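Local coordinates for aldose 1-epimerase (PDB 1LUR), which probably interconverts the alpha and beta anomers of aldose sugars, as a nematode homologue of the galactose mutarotase (GalM) family, at residues 64-74 / 166-174; 11-19 / 24-32. All blocks are in the same frame, centred on the assembly; numbering follows the deposited sequence.

Contact 1: residues 64-74 / 166-174; sequences ASIGKTVGRVA and LLALTNHAY
Tyr174 reaches residues 64-66, at the start of the Ser65-Lys68 type II turn. CB leaves the backbone toward the turn, and CG stands anti to the carbonyl carbon (chi1 -74°), which lays the CD1-CE1 side of the ring against Ile66. Ile66 CG1 lies 3.7 Å from Tyr174 CE1, the two side chains crossing at about a right angle. Ala64 O lies in the ring plane at its edge, 3.3 Å from Tyr174 CZ, where Tyr174 OH donates to it at 2.6 Å, on a lone pair. Ser65 CB sits over one face of the His172 ring, a CH-pi contact 3.9 Å from the centroid. This ring meets that of His101 and touches Glu303 of strand 300-305, consistent with the sugar-binding cleft of GalM-type mutarotases. Gly67 N approaches His172 O from above the carbonyl plane, His172 N to Lys68 O is straighter (169° at the hydrogen), and Val70 N to Thr170 O continues the pairing. Arg72 packs CG on Leu167 CD1 and salt-bridges Asp133. Strand 69-70 is an outermost strand of an antiparallel sheet, with strand 170-175 between it and strand 300-305, while Thr69, Leu169 and Asn171 touch strand 138-147 of a second sheet.

Contact 2: residues 11-19 / 24-32; sequences ASGFIEIAN and TATLLPFGA
Ile15 and Leu27 face each other as a hydrogen-bonded antiparallel pair, joined by Ile15 N to Leu27 O (2.7 Å) and Leu27 N to Ile15 O (2.6 Å). Ile17 and Ala25 repeat the pattern two residues on. The side chains of these four residues share one face of the sheet. There Ile17 CG1 occupies the position between the backbone N and the carbonyl carbon (chi1 62°), which brings it to 3.6 Å from Ala25 CB; its CD1 continues to Leu27 CD2, the two side chains crossing at about a right angle. Glu16 and Thr26 form a non-hydrogen-bonded pair on the other face. Their side chains run side by side in the same direction, and it is the aliphatic part of the glutamate that touches, with Glu16 CG 3.2 Å from Thr26 OG1. Thr26 CG2 packs on Phe14 CB at 3.6 Å. The Phe14 ring then leans on Leu28, CD1 to CD1 at 3.9 Å, and Pro29 CD lies 3.4 Å from Gly13 O.

Outside this pair of strands, Ile15 and Leu27 both rest on Phe124 of strand 121-129, whereas Phe14 and Leu28 both meet Ile56 of helix 56-61. Strand 24-28 is bonded on its far side to strand 33-40, leaving strand 15-18 outermost in a four-stranded antiparallel sheet. The arrangement is a classic beta hairpin, here opening the mainly beta fold of the aldose 1-epimerase family.

Contacts 1 and 2 follow one another along the chain, and their centres lie about 16 Å apart, yet their ends meet directly. The turn that closes residues 24-32 comes against Lys68 and Thr69: Thr69 N lies 2.9 Å from Gly31 O and Thr69 OG1 lies 2.8 Å from Ala32 O, both probable hydrogen bonds, while Lys68 NZ, hydrogen-bonded to Gly108 O, packs 3.3 Å from Phe30 CE2. The hairpin, centred about 16 Å from the middle of the chain, is thereby tied to contact 1, centred about 5 Å from it. Of the two, contact 1 holds the histidine consistent with the sugar-binding cleft.

Contact 1: residues 64-74 / 166-174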
loop_
_atom_site.group_PDB
_atom_site.type_symbol
_atom_site.label_atom_id
_atom_site.label_comp_id
_atom_site.label_asym_id
_atom_site.label_seq_id
_atom_site.Cartn_x
_atom_site.Cartn_y
_atom_site.Cartn_z
ATOM N N ALA A 64 9.644 7.053 4.210
ATOM C CA ALA A 64 8.562 7.220 3.252
ATOM C C ALA A 64 7.725 5.950 3.077
ATOM O O ALA A 64 6.891 5.876 2.171
ATOM C CB ALA A 64 9.128 7.665 1.904
ATOM N N SER A 65 7.950 4.961 3.942
ATOM C CA SER A 65 7.218 3.690 3.896
ATOM C C SER A 65 7.270 3.004 2.529
ATOM O O SER A 65 6.299 2.374 2.103
ATOM C CB SER A 65 5.753 3.908 4.282
ATOM O OG SER A 65 5.634 4.392 5.607
ATOM N N ILE A 66 8.409 3.115 1.856
ATOM C CA ILE A 66 8.583 2.510 0.540
ATOM C C ILE A 66 8.438 0.981 0.532
ATOM O O ILE A 66 9.267 0.265 1.090
ATOM C CB ILE A 66 9.959 2.905 -0.062
ATOM C CG1 ILE A 66 10.040 4.430 -0.198
ATOM C CG2 ILE A 66 10.143 2.261 -1.436
ATOM C CD1 ILE A 66 11.348 4.929 -0.779
ATOM N N GLY A 67 7.361 0.503 -0.089
ATOM C CA GLY A 67 7.097 -0.927 -0.184
ATOM C C GLY A 67 6.726 -1.692 1.075
ATOM O O GLY A 67 6.518 -2.906 1.034
ATOM N N LYS A 68 6.616 -0.996 2.196
ATOM C CA LYS A 68 6.271 -1.648 3.451
ATOM C C LYS A 68 4.832 -2.130 3.591
ATOM O O LYS A 68 3.929 -1.718 2.852
ATOM C CB LYS A 68 6.516 -0.693 4.626
ATOM C CG LYS A 68 7.916 -0.152 4.793
ATOM C CD LYS A 68 7.927 0.835 5.961
ATOM C CE LYS A 68 9.321 1.383 6.254
ATOM N NZ LYS A 68 10.228 0.361 6.843
ATOM N N THR A 69 4.640 -3.032 4.550
ATOM C CA THR A 69 3.321 -3.569 4.849
ATOM C C THR A 69 3.021 -2.600 6.000
ATOM O O THR A 69 3.741 -2.597 7.003
ATOM C CB THR A 69 3.347 -4.977 5.453
ATOM O OG1 THR A 69 3.551 -5.946 4.421
ATOM C CG2 THR A 69 2.019 -5.260 6.161
ATOM N N VAL A 70 1.985 -1.780 5.852
ATOM C CA VAL A 70 1.620 -0.810 6.875
ATOM C C VAL A 70 0.486 -1.237 7.800
ATOM O O VAL A 70 -0.495 -1.833 7.362
ATOM C CB VAL A 70 1.235 0.543 6.224
ATOM C CG1 VAL A 70 0.768 1.518 7.288
ATOM C CG2 VAL A 70 2.426 1.107 5.460
ATOM N N GLY A 71 0.645 -0.913 9.082
ATOM C CA GLY A 71 -0.342 -1.239 10.103
ATOM C C GLY A 71 0.125 -0.672 11.440
ATOM O O GLY A 71 1.218 -0.100 11.491
ATOM N N ARG A 72 -0.638 -0.855 12.522
ATOM C CA ARG A 72 -1.906 -1.583 12.502
ATOM C C ARG A 72 -3.061 -0.867 11.835
ATOM O O ARG A 72 -4.094 -1.475 11.560
ATOM C CB ARG A 72 -2.309 -2.000 13.918
ATOM C CG ARG A 72 -1.504 -3.192 14.437
ATOM C CD ARG A 72 -2.141 -3.813 15.656
ATOM N NE ARG A 72 -1.852 -3.068 16.877
ATOM C CZ ARG A 72 -2.550 -3.186 17.997
ATOM N NH1 ARG A 72 -3.591 -4.014 18.052
ATOM N NH2 ARG A 72 -2.201 -2.486 19.069
ATOM N N VAL A 73 -2.906 0.429 11.601
ATOM C CA VAL A 73 -3.955 1.195 10.954
ATOM C C VAL A 73 -3.273 2.072 9.922
ATOM O O VAL A 73 -2.530 2.999 10.260
ATOM C CB VAL A 73 -4.743 2.069 11.939
ATOM C CG1 VAL A 73 -5.715 2.961 11.171
ATOM C CG2 VAL A 73 -5.502 1.180 12.916
ATOM N N ALA A 74 -3.504 1.750 8.656
ATOM C CA ALA A 74 -2.914 2.500 7.567
ATOM C C ALA A 74 -3.427 3.927 7.523
ATOM O O ALA A 74 -4.590 4.210 7.830
ATOM C CB ALA A 74 -3.192 1.807 6.239
ATOM N N LEU A 166 -8.322 -2.532 16.592
ATOM C CA LEU A 166 -8.515 -2.080 15.221
ATOM C C LEU A 166 -7.378 -2.589 14.341
ATOM O O LEU A 166 -6.242 -2.695 14.791
ATOM C CB LEU A 166 -8.543 -0.542 15.182
ATOM C CG LEU A 166 -9.612 0.199 15.997
ATOM C CD1 LEU A 166 -9.229 1.659 16.162
ATOM C CD2 LEU A 166 -10.969 0.076 15.304
ATOM N N LEU A 167 -7.691 -2.936 13.096
ATOM C CA LEU A 167 -6.673 -3.417 12.167
ATOM C C LEU A 167 -7.103 -3.094 10.740
ATOM O O LEU A 167 -8.141 -3.562 10.249
ATOM C CB LEU A 167 -6.417 -4.925 12.309
ATOM C CG LEU A 167 -5.122 -5.382 11.608
ATOM C CD1 LEU A 167 -3.914 -4.964 12.435
ATOM C CD2 LEU A 167 -5.118 -6.890 11.421
ATOM N N ALA A 168 -6.306 -2.267 10.081
ATOM C CA ALA A 168 -6.584 -1.866 8.707
ATOM C C ALA A 168 -5.218 -1.730 8.063
ATOM O O ALA A 168 -4.520 -0.733 8.262
ATOM C CB ALA A 168 -7.337 -0.547 8.691
ATOM N N LEU A 169 -4.831 -2.747 7.301
ATOM C CA LEU A 169 -3.534 -2.739 6.645
ATOM C C LEU A 169 -3.550 -2.329 5.183
ATOM O O LEU A 169 -4.602 -2.092 4.589
ATOM C CB LEU A 169 -2.927 -4.144 6.719
ATOM C CG LEU A 169 -3.088 -4.932 8.022
ATOM C CD1 LEU A 169 -2.636 -6.374 7.804
ATOM C CD2 LEU A 169 -2.274 -4.268 9.127
ATOM N N THR A 170 -2.347 -2.264 4.624
ATOM C CA THR A 170 -2.120 -1.925 3.223
ATOM C C THR A 170 -0.666 -2.204 2.885
ATOM O O THR A 170 0.127 -2.555 3.764
ATOM C CB THR A 170 -2.431 -0.453 2.855
ATOM O OG1 THR A 170 -2.568 -0.364 1.425
ATOM C CG2 THR A 170 -1.299 0.492 3.280
ATOM N N ASN A 171 -0.341 -2.097 1.599
ATOM C CA ASN A 171 1.017 -2.317 1.101
ATOM C C ASN A 171 1.409 -0.954 0.547
ATOM O O ASN A 171 0.672 -0.365 -0.245
ATOM C CB ASN A 171 1.048 -3.370 -0.002
ATOM C CG ASN A 171 2.411 -3.482 -0.643
ATOM O OD1 ASN A 171 2.724 -2.757 -1.584
ATOM N ND2 ASN A 171 3.246 -4.367 -0.109
ATOM N N HIS A 172 2.569 -0.455 0.950
ATOM C CA HIS A 172 3.007 0.853 0.491
ATOM C C HIS A 172 4.057 0.907 -0.617
ATOM O O HIS A 172 4.962 1.743 -0.575
ATOM C CB HIS A 172 3.498 1.655 1.702
ATOM C CG HIS A 172 3.241 3.128 1.596
ATOM N ND1 HIS A 172 3.821 3.921 0.628
ATOM C CD2 HIS A 172 2.453 3.948 2.333
ATOM C CE1 HIS A 172 3.400 5.167 0.772
ATOM N NE2 HIS A 172 2.570 5.210 1.799
ATOM N N ALA A 173 3.942 0.037 -1.613
ATOM C CA ALA A 173 4.914 0.039 -2.706
ATOM C C ALA A 173 4.673 1.224 -3.641
ATOM O O ALA A 173 3.533 1.536 -3.979
ATOM C CB ALA A 173 4.825 -1.266 -3.487
ATOM N N TYR A 174 5.757 1.888 -4.034
ATOM C CA TYR A 174 5.700 3.038 -4.936
ATOM C C TYR A 174 5.985 2.467 -6.324
ATOM O O TYR A 174 7.041 1.871 -6.540
ATOM C CB TYR A 174 6.783 4.063 -4.592
ATOM C CG TYR A 174 6.550 4.886 -3.338
ATOM C CD1 TYR A 174 6.605 4.307 -2.067
ATOM C CD2 TYR A 174 6.338 6.262 -3.424
ATOM C CE1 TYR A 174 6.462 5.088 -0.913
ATOM C CE2 TYR A 174 6.194 7.046 -2.283
ATOM C CZ TYR A 174 6.257 6.459 -1.033
ATOM O OH TYR A 174 6.115 7.249 0.087
HETATM O O HOH W 1 1.882 -6.109 2.346
HETATM O O HOH W 2 -5.367 -5.010 15.952
#

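Contact 2: residues 11-19 / 24-32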
loop_
_atom_site.group_PDB
_atom_site.type_symbol
_atom_site.label_atom_id
_atom_site.label_comp_id
_atom_site.label_asym_id
_atom_site.label_seq_id
_atom_site.Cartn_x
_atom_site.Cartn_y
_atom_site.Cartn_z
ATOM N N ALA A 11 21.167 -9.912 12.026
ATOM C CA ALA A 11 20.828 -9.330 10.695
ATOM C C ALA A 11 19.867 -10.243 9.939
ATOM O O ALA A 11 19.691 -11.409 10.303
ATOM C CB ALA A 11 22.102 -9.123 9.881
ATOM N N SER A 12 19.240 -9.705 8.895
ATOM C CA SER A 12 18.297 -10.470 8.080
ATOM C C SER A 12 18.830 -10.529 6.650
ATOM O O SER A 12 20.043 -10.611 6.435
ATOM C CB SER A 12 16.917 -9.806 8.079
ATOM O OG SER A 12 16.917 -8.637 7.278
ATOM N N GLY A 13 17.927 -10.478 5.675
ATOM C CA GLY A 13 18.352 -10.528 4.288
ATOM C C GLY A 13 17.216 -10.577 3.286
ATOM O O GLY A 13 16.132 -11.086 3.578
ATOM N N PHE A 14 17.467 -10.040 2.097
ATOM C CA PHE A 14 16.465 -10.023 1.042
ATOM C C PHE A 14 16.061 -11.448 0.698
ATOM O O PHE A 14 16.890 -12.355 0.692
ATOM C CB PHE A 14 17.018 -9.339 -0.208
ATOM C CG PHE A 14 17.175 -7.850 -0.072
ATOM C CD1 PHE A 14 16.061 -7.031 0.099
ATOM C CD2 PHE A 14 18.436 -7.262 -0.128
ATOM C CE1 PHE A 14 16.201 -5.647 0.211
ATOM C CE2 PHE A 14 18.589 -5.878 -0.016
ATOM C CZ PHE A 14 17.468 -5.068 0.155
ATOM N N ILE A 15 14.778 -11.641 0.426
ATOM C CA ILE A 15 14.263 -12.954 0.076
ATOM C C ILE A 15 13.667 -12.828 -1.319
ATOM O O ILE A 15 12.871 -11.926 -1.582
ATOM C CB ILE A 15 13.167 -13.411 1.050
ATOM C CG1 ILE A 15 13.717 -13.425 2.478
ATOM C CG2 ILE A 15 12.661 -14.789 0.655
ATOM C CD1 ILE A 15 12.698 -13.834 3.532
ATOM N N GLU A 16 14.057 -13.723 -2.217
ATOM C CA GLU A 16 13.547 -13.679 -3.578
ATOM C C GLU A 16 12.602 -14.815 -3.938
ATOM O O GLU A 16 12.781 -15.955 -3.502
ATOM C CB GLU A 16 14.710 -13.667 -4.574
ATOM C CG GLU A 16 15.284 -12.287 -4.858
ATOM C CD GLU A 16 16.419 -12.325 -5.869
ATOM O OE1 GLU A 16 16.252 -12.943 -6.947
ATOM O OE2 GLU A 16 17.480 -11.726 -5.592
ATOM N N ILE A 17 11.584 -14.481 -4.725
ATOM C CA ILE A 17 10.593 -15.449 -5.176
ATOM C C ILE A 17 10.384 -15.137 -6.647
ATOM O O ILE A 17 10.615 -14.006 -7.082
ATOM C CB ILE A 17 9.244 -15.331 -4.434
ATOM C CG1 ILE A 17 8.615 -13.959 -4.671
ATOM C CG2 ILE A 17 9.447 -15.587 -2.955
ATOM C CD1 ILE A 17 7.210 -13.844 -4.113
ATOM N N ALA A 18 9.955 -16.124 -7.422
ATOM C CA ALA A 18 9.745 -15.880 -8.842
ATOM C C ALA A 18 8.983 -16.998 -9.530
ATOM O O ALA A 18 8.907 -18.119 -9.027
ATOM C CB ALA A 18 11.096 -15.680 -9.529
ATOM N N ASN A 19 8.395 -16.686 -10.675
ATOM C CA ASN A 19 7.654 -17.699 -11.406
ATOM C C ASN A 19 8.569 -18.167 -12.535
ATOM O O ASN A 19 9.769 -17.896 -12.512
ATOM C CB ASN A 19 6.339 -17.146 -11.962
ATOM C CG ASN A 19 6.543 -16.019 -12.941
ATOM O OD1 ASN A 19 7.675 -15.678 -13.299
ATOM N ND2 ASN A 19 5.442 -15.429 -13.391
ATOM N N THR A 24 9.890 -11.613 -11.002
ATOM C CA THR A 24 10.611 -11.838 -9.760
ATOM C C THR A 24 10.247 -10.769 -8.731
ATOM O O THR A 24 10.032 -9.607 -9.070
ATOM C CB THR A 24 12.147 -11.819 -9.995
ATOM O OG1 THR A 24 12.491 -12.798 -10.984
ATOM C CG2 THR A 24 12.897 -12.150 -8.711
ATOM N N ALA A 25 10.167 -11.180 -7.474
ATOM C CA ALA A 25 9.833 -10.268 -6.390
ATOM C C ALA A 25 10.825 -10.481 -5.259
ATOM O O ALA A 25 11.148 -11.615 -4.912
ATOM C CB ALA A 25 8.418 -10.533 -5.895
ATOM N N THR A 26 11.321 -9.389 -4.694
ATOM C CA THR A 26 12.270 -9.485 -3.601
ATOM C C THR A 26 11.631 -8.873 -2.359
ATOM O O THR A 26 11.216 -7.716 -2.373
ATOM C CB THR A 26 13.573 -8.747 -3.926
ATOM O OG1 THR A 26 14.129 -9.277 -5.137
ATOM C CG2 THR A 26 14.576 -8.931 -2.800
ATOM N N LEU A 27 11.550 -9.661 -1.293
ATOM C CA LEU A 27 10.958 -9.205 -0.043
ATOM C C LEU A 27 12.001 -9.032 1.059
ATOM O O LEU A 27 13.112 -9.557 0.971
ATOM C CB LEU A 27 9.892 -10.193 0.423
ATOM C CG LEU A 27 8.755 -10.510 -0.553
ATOM C CD1 LEU A 27 8.165 -9.207 -1.077
ATOM C CD2 LEU A 27 9.274 -11.359 -1.712
ATOM N N LEU A 28 11.621 -8.300 2.101
ATOM C CA LEU A 28 12.498 -8.042 3.235
ATOM C C LEU A 28 11.690 -8.234 4.517
ATOM O O LEU A 28 10.628 -7.634 4.685
ATOM C CB LEU A 28 13.035 -6.608 3.160
ATOM C CG LEU A 28 14.119 -6.170 4.148
ATOM C CD1 LEU A 28 15.394 -6.985 3.920
ATOM C CD2 LEU A 28 14.403 -4.686 3.950
ATOM N N PRO A 29 12.181 -9.086 5.429
ATOM C CA PRO A 29 11.498 -9.356 6.698
ATOM C C PRO A 29 11.149 -8.073 7.442
ATOM O O PRO A 29 10.100 -7.980 8.087
ATOM C CB PRO A 29 12.513 -10.203 7.459
ATOM C CG PRO A 29 13.205 -10.949 6.364
ATOM C CD PRO A 29 13.424 -9.872 5.329
ATOM N N PHE A 30 12.032 -7.082 7.350
ATOM C CA PHE A 30 11.796 -5.812 8.020
ATOM C C PHE A 30 10.626 -5.098 7.367
ATOM O O PHE A 30 10.680 -4.727 6.192
ATOM C CB PHE A 30 13.037 -4.924 7.954
ATOM C CG PHE A 30 12.862 -3.603 8.637
ATOM C CD1 PHE A 30 12.734 -3.534 10.022
ATOM C CD2 PHE A 30 12.795 -2.430 7.898
ATOM C CE1 PHE A 30 12.542 -2.310 10.659
ATOM C CE2 PHE A 30 12.602 -1.201 8.524
ATOM C CZ PHE A 30 12.475 -1.142 9.908
ATOM N N GLY A 31 9.563 -4.913 8.142
ATOM C CA GLY A 31 8.382 -4.246 7.634
ATOM C C GLY A 31 7.655 -5.067 6.583
ATOM O O GLY A 31 6.791 -4.535 5.887
ATOM N N ALA A 32 7.990 -6.355 6.476
ATOM C CA ALA A 32 7.359 -7.245 5.492
ATOM C C ALA A 32 7.236 -6.442 4.202
ATOM O O ALA A 32 6.163 -6.349 3.600
ATOM C CB ALA A 32 5.982 -7.681 5.984
#